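PDB 4JPQ: uncharacterized protein from Bacteroides uniformis, which is of unknown function but probably binds carbohydrate through a domain of the CBD9-like type. Local coordinates for residues E91-N104 against M207-F219. Sequence-based numbering, arbitrary orientation.
Sequences EFFVSPEGDDRYYN and MFHCPAFFGTLSF
Tyr-102 and His-209 meet rim to rim and share a hydrogen bond, Tyr-102 OH to His-209 ND1, 2.7 Å long. The proton may lie on either atom. The hydroxyl comes in along the imidazole rim, close to its plane, and the two ring planes stand 63° apart. Phe-93 approaches the same imidazole over one face. Its CE2 lies over the ring centre, 3.6 Å from His-209 ND1, in an edge-to-face pair with planes at 70°. A phenylalanine in place of Tyr-102 would probably leave His-209 ND1 without this partner and the imidazole freer to turn. Deeper in, Phe-214 CE1 packs 3.7 Å from Phe-93 CB, while its CE2 meets Tyr-102 CB. Pro-211 CG lies 3.9 Å from Tyr-102 CD1, and Pro-211 CA covers one face of the Phe-214 ring.

The contact joins the antiparallel strands 89-95 and 102-108 of this CBD9-like beta fold to the loop before strand 215-219 and to that strand. Strand 178-186 pairs with both 89-95 and 215-219. On the other side of strand 89-95, Leu-217 CD1 meets the Phe-92 ring edge at CE1, 4.1 Å away. Phe-92 CB points away from 207-219, but a chi1 of 174°, with CG opposite the backbone N, brings the ring end nearer Leu-217.

Asn-104 CB lies over the centre of the Phe-93 ring, and the Asn-104 amide is held by Arg-124, Gln-116 and Glu-106. Tyr-184 stacks on Phe-208 and meets Phe-93 edge-to-face. A bound cyclohexylpropylsulfonic acid, probably from the crystallisation liquor, lies beside His-209 and accepts a hydrogen bond from Phe-208 N, consistent with a pocket here.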
loop_
_atom_site.group_PDB
_atom_site.type_symbol
_atom_site.label_atom_id
_atom_site.label_comp_id
_atom_site.label_asym_id
_atom_site.label_seq_id
_atom_site.Cartn_x
_atom_site.Cartn_y
_atom_site.Cartn_z
ATOM N N GLU A 91 -0.630 -2.696 -2.330
ATOM C CA GLU A 91 0.571 -1.877 -2.431
ATOM C C GLU A 91 0.291 -0.384 -2.234
ATOM O O GLU A 91 -0.808 0.092 -2.521
ATOM C CB GLU A 91 1.231 -2.100 -3.806
ATOM C CG GLU A 91 1.460 -3.567 -4.201
ATOM C CD GLU A 91 2.130 -3.774 -5.552
ATOM O OE1 GLU A 91 2.364 -2.803 -6.285
ATOM O OE2 GLU A 91 2.409 -4.936 -5.898
ATOM N N PHE A 92 1.310 0.320 -1.731
ATOM C CA PHE A 92 1.316 1.769 -1.521
ATOM C C PHE A 92 2.654 2.305 -2.029
ATOM O O PHE A 92 3.701 1.894 -1.537
ATOM C CB PHE A 92 1.157 2.098 -0.032
ATOM C CG PHE A 92 1.298 3.575 0.306
ATOM C CD1 PHE A 92 0.562 4.544 -0.380
ATOM C CD2 PHE A 92 2.124 3.994 1.358
ATOM C CE1 PHE A 92 0.665 5.895 -0.050
ATOM C CE2 PHE A 92 2.222 5.340 1.698
ATOM C CZ PHE A 92 1.493 6.290 0.990
ATOM N N PHE A 93 2.605 3.183 -3.023
ATOM C CA PHE A 93 3.797 3.805 -3.618
ATOM C C PHE A 93 3.705 5.288 -3.281
ATOM O O PHE A 93 2.625 5.860 -3.408
ATOM C CB PHE A 93 3.814 3.650 -5.142
ATOM C CG PHE A 93 4.286 2.299 -5.649
ATOM C CD1 PHE A 93 3.771 1.096 -5.151
ATOM C CD2 PHE A 93 5.195 2.231 -6.708
ATOM C CE1 PHE A 93 4.198 -0.133 -5.660
ATOM C CE2 PHE A 93 5.617 1.010 -7.218
ATOM C CZ PHE A 93 5.123 -0.175 -6.690
ATOM N N VAL A 94 4.820 5.912 -2.889
ATOM C CA VAL A 94 4.801 7.323 -2.459
ATOM C C VAL A 94 6.170 8.029 -2.542
ATOM O O VAL A 94 7.188 7.429 -2.200
ATOM C CB VAL A 94 4.213 7.420 -1.017
ATOM C CG1 VAL A 94 5.083 6.692 0.008
ATOM C CG2 VAL A 94 3.988 8.858 -0.584
ATOM N N SER A 95 6.161 9.288 -2.996
ATOM C CA SER A 95 7.340 10.173 -3.077
ATOM C C SER A 95 7.028 11.276 -2.056
ATOM O O SER A 95 6.069 12.034 -2.246
ATOM C CB SER A 95 7.523 10.766 -4.486
ATOM O OG SER A 95 8.538 11.764 -4.524
ATOM N N PRO A 96 7.844 11.412 -1.002
ATOM C CA PRO A 96 7.477 12.330 0.065
ATOM C C PRO A 96 8.005 13.771 0.046
ATOM O O PRO A 96 7.519 14.566 0.867
ATOM C CB PRO A 96 8.058 11.612 1.274
ATOM C CG PRO A 96 9.363 11.101 0.743
ATOM C CD PRO A 96 9.177 10.846 -0.730
ATOM N N GLU A 97 8.949 14.117 -0.837
ATOM C CA GLU A 97 9.563 15.454 -0.792
ATOM C C GLU A 97 9.528 16.208 -2.128
ATOM O O GLU A 97 10.220 17.216 -2.266
ATOM C CB GLU A 97 11.036 15.306 -0.321
ATOM C CG GLU A 97 11.554 16.277 0.762
ATOM C CD GLU A 97 11.385 15.723 2.186
ATOM O OE1 GLU A 97 10.266 15.806 2.750
ATOM O OE2 GLU A 97 12.389 15.226 2.758
ATOM N N GLY A 98 8.726 15.749 -3.090
ATOM C CA GLY A 98 8.686 16.359 -4.418
ATOM C C GLY A 98 9.963 16.225 -5.254
ATOM O O GLY A 98 10.154 16.998 -6.198
ATOM N N ASP A 99 10.852 15.291 -4.888
ATOM C CA ASP A 99 12.071 14.981 -5.658
ATOM C C ASP A 99 11.744 13.688 -6.409
ATOM O O ASP A 99 10.626 13.159 -6.277
ATOM C CB ASP A 99 13.338 14.878 -4.777
ATOM C CG ASP A 99 13.327 13.688 -3.813
ATOM O OD1 ASP A 99 12.245 13.316 -3.288
ATOM O OD2 ASP A 99 14.422 13.149 -3.557
ATOM N N ASP A 100 12.696 13.183 -7.190
ATOM C CA ASP A 100 12.450 11.975 -8.002
ATOM C C ASP A 100 12.477 10.651 -7.253
ATOM O O ASP A 100 12.014 9.647 -7.797
ATOM C CB ASP A 100 13.392 11.934 -9.207
ATOM C CG ASP A 100 13.143 13.082 -10.182
ATOM O OD1 ASP A 100 12.100 13.775 -10.085
ATOM O OD2 ASP A 100 13.995 13.281 -11.068
ATOM N N ARG A 101 13.004 10.638 -6.030
ATOM C CA ARG A 101 13.017 9.422 -5.235
ATOM C C ARG A 101 11.606 9.093 -4.737
ATOM O O ARG A 101 10.828 9.994 -4.378
ATOM C CB ARG A 101 13.942 9.541 -4.029
ATOM C CG ARG A 101 15.423 9.609 -4.350
ATOM C CD ARG A 101 16.170 9.453 -3.006
ATOM N NE ARG A 101 17.539 9.991 -2.923
ATOM C CZ ARG A 101 18.686 9.303 -3.062
ATOM N NH1 ARG A 101 18.721 7.988 -3.345
ATOM N NH2 ARG A 101 19.846 9.961 -2.932
ATOM N N TYR A 102 11.277 7.804 -4.755
ATOM C CA TYR A 102 9.979 7.299 -4.262
ATOM C C TYR A 102 10.196 5.963 -3.567
ATOM O O TYR A 102 11.274 5.352 -3.694
ATOM C CB TYR A 102 8.935 7.145 -5.391
ATOM C CG TYR A 102 9.192 5.994 -6.322
ATOM C CD1 TYR A 102 10.120 6.100 -7.373
ATOM C CD2 TYR A 102 8.531 4.775 -6.149
ATOM C CE1 TYR A 102 10.376 5.021 -8.225
ATOM C CE2 TYR A 102 8.789 3.686 -6.984
ATOM C CZ TYR A 102 9.698 3.813 -8.019
ATOM O OH TYR A 102 9.929 2.742 -8.832
ATOM N N TYR A 103 9.148 5.531 -2.869
ATOM C CA TYR A 103 9.127 4.285 -2.128
ATOM C C TYR A 103 7.938 3.438 -2.543
ATOM O O TYR A 103 6.912 3.973 -2.945
ATOM C CB TYR A 103 8.982 4.579 -0.645
ATOM C CG TYR A 103 10.124 5.350 -0.051
ATOM C CD1 TYR A 103 10.149 6.747 -0.083
ATOM C CD2 TYR A 103 11.184 4.685 0.577
ATOM C CE1 TYR A 103 11.200 7.461 0.493
ATOM C CE2 TYR A 103 12.236 5.385 1.156
ATOM C CZ TYR A 103 12.242 6.771 1.115
ATOM O OH TYR A 103 13.276 7.475 1.682
ATOM N N ASN A 104 8.088 2.122 -2.446
ATOM C CA ASN A 104 6.991 1.185 -2.706
ATOM C C ASN A 104 6.889 0.211 -1.533
ATOM O O ASN A 104 7.872 -0.448 -1.185
ATOM C CB ASN A 104 7.132 0.435 -4.042
ATOM C CG ASN A 104 8.447 -0.294 -4.182
ATOM O OD1 ASN A 104 9.487 0.305 -4.010
ATOM N ND2 ASN A 104 8.408 -1.588 -4.484
HETATM N N MSE A 207 2.343 -1.582 -15.490
HETATM C CA MSE A 207 3.561 -1.025 -14.919
HETATM C C MSE A 207 3.150 -0.117 -13.783
HETATM O O MSE A 207 2.375 0.803 -13.993
HETATM C CB MSE A 207 4.217 -0.280 -16.068
HETATM C CG MSE A 207 4.762 -1.238 -17.126
HETATM SE SE MSE A 207 6.095 -0.337 -18.209
HETATM C CE MSE A 207 5.061 -0.095 -19.868
ATOM N N PHE A 208 3.639 -0.388 -12.576
ATOM C CA PHE A 208 3.293 0.399 -11.389
ATOM C C PHE A 208 4.357 1.393 -10.931
ATOM O O PHE A 208 4.017 2.316 -10.195
ATOM C CB PHE A 208 2.966 -0.517 -10.183
ATOM C CG PHE A 208 1.678 -1.323 -10.289
ATOM C CD1 PHE A 208 0.543 -0.882 -10.997
ATOM C CD2 PHE A 208 1.569 -2.497 -9.551
ATOM C CE1 PHE A 208 -0.619 -1.641 -11.027
ATOM C CE2 PHE A 208 0.404 -3.247 -9.568
ATOM C CZ PHE A 208 -0.692 -2.818 -10.308
ATOM N N HIS A 209 5.617 1.221 -11.339
ATOM C CA HIS A 209 6.722 2.119 -10.927
ATOM C C HIS A 209 6.782 3.405 -11.787
ATOM O O HIS A 209 7.811 3.717 -12.395
ATOM C CB HIS A 209 8.042 1.337 -10.946
ATOM C CG HIS A 209 8.090 0.217 -9.956
ATOM N ND1 HIS A 209 8.751 0.313 -8.751
ATOM C CD2 HIS A 209 7.538 -1.019 -9.985
ATOM C CE1 HIS A 209 8.614 -0.821 -8.085
ATOM N NE2 HIS A 209 7.881 -1.646 -8.810
ATOM N N CYS A 210 5.696 4.188 -11.754
ATOM C CA CYS A 210 5.496 5.364 -12.621
ATOM C C CYS A 210 5.046 6.612 -11.849
ATOM O O CYS A 210 3.852 6.921 -11.802
ATOM C CB CYS A 210 4.486 4.999 -13.706
ATOM S SG CYS A 210 3.023 4.198 -13.031
ATOM N N PRO A 211 6.012 7.342 -11.252
ATOM C CA PRO A 211 5.751 8.589 -10.529
ATOM C C PRO A 211 4.953 9.666 -11.272
ATOM O O PRO A 211 4.279 10.459 -10.621
ATOM C CB PRO A 211 7.156 9.111 -10.214
ATOM C CG PRO A 211 7.972 7.889 -10.092
ATOM C CD PRO A 211 7.434 6.955 -11.133
ATOM N N ALA A 212 5.058 9.715 -12.601
ATOM C CA ALA A 212 4.268 10.652 -13.417
ATOM C C ALA A 212 2.755 10.470 -13.213
ATOM O O ALA A 212 2.025 11.453 -13.247
ATOM C CB ALA A 212 4.615 10.503 -14.893
ATOM N N PHE A 213 2.312 9.227 -12.986
ATOM C CA PHE A 213 0.886 8.904 -12.802
ATOM C C PHE A 213 0.376 8.862 -11.366
ATOM O O PHE A 213 -0.816 8.582 -11.151
ATOM C CB PHE A 213 0.534 7.636 -13.592
ATOM C CG PHE A 213 0.606 7.852 -15.074
ATOM C CD1 PHE A 213 -0.449 8.490 -15.737
ATOM C CD2 PHE A 213 1.748 7.489 -15.806
ATOM C CE1 PHE A 213 -0.384 8.728 -17.101
ATOM C CE2 PHE A 213 1.817 7.722 -17.174
ATOM C CZ PHE A 213 0.748 8.346 -17.821
ATOM N N PHE A 214 1.244 9.181 -10.393
ATOM C CA PHE A 214 0.818 9.258 -8.996
ATOM C C PHE A 214 -0.191 10.380 -8.791
ATOM O O PHE A 214 -0.137 11.405 -9.470
ATOM C CB PHE A 214 1.954 9.599 -8.011
ATOM C CG PHE A 214 3.012 8.535 -7.799
ATOM C CD1 PHE A 214 2.821 7.182 -8.079
ATOM C CD2 PHE A 214 4.203 8.918 -7.163
ATOM C CE1 PHE A 214 3.841 6.264 -7.823
ATOM C CE2 PHE A 214 5.214 8.001 -6.890
ATOM C CZ PHE A 214 5.034 6.669 -7.221
ATOM N N GLY A 215 -1.075 10.173 -7.817
ATOM C CA GLY A 215 -2.071 11.151 -7.397
ATOM C C GLY A 215 -1.444 11.999 -6.317
ATOM O O GLY A 215 -0.271 11.800 -5.975
ATOM N N THR A 216 -2.239 12.927 -5.784
ATOM C CA THR A 216 -1.802 13.873 -4.758
ATOM C C THR A 216 -2.397 13.505 -3.399
ATOM O O THR A 216 -3.570 13.133 -3.302
ATOM C CB THR A 216 -2.192 15.308 -5.150
ATOM O OG1 THR A 216 -1.620 15.603 -6.431
ATOM C CG2 THR A 216 -1.690 16.330 -4.116
ATOM N N LEU A 217 -1.570 13.619 -2.361
ATOM C CA LEU A 217 -1.942 13.291 -0.986
ATOM C C LEU A 217 -1.698 14.508 -0.108
ATOM O O LEU A 217 -0.546 14.839 0.180
ATOM C CB LEU A 217 -1.116 12.102 -0.500
ATOM C CG LEU A 217 -1.211 10.825 -1.343
ATOM C CD1 LEU A 217 -0.275 9.769 -0.772
ATOM C CD2 LEU A 217 -2.626 10.279 -1.424
ATOM N N SER A 218 -2.788 15.174 0.285
ATOM C CA SER A 218 -2.748 16.379 1.121
ATOM C C SER A 218 -2.970 16.010 2.596
ATOM O O SER A 218 -4.096 15.751 3.024
ATOM C CB SER A 218 -3.790 17.396 0.644
ATOM O OG SER A 218 -3.573 17.700 -0.722
ATOM N N PHE A 219 -1.878 15.991 3.354
ATOM C CA PHE A 219 -1.915 15.713 4.781
ATOM C C PHE A 219 -2.392 16.968 5.522
ATOM O O PHE A 219 -1.833 18.055 5.325
ATOM C CB PHE A 219 -0.540 15.261 5.291
ATOM C CG PHE A 219 -0.092 13.930 4.735
ATOM C CD1 PHE A 219 0.529 13.839 3.489
ATOM C CD2 PHE A 219 -0.285 12.764 5.456
ATOM C CE1 PHE A 219 0.946 12.614 2.982
ATOM C CE2 PHE A 219 0.124 11.535 4.950
ATOM C CZ PHE A 219 0.740 11.461 3.712
#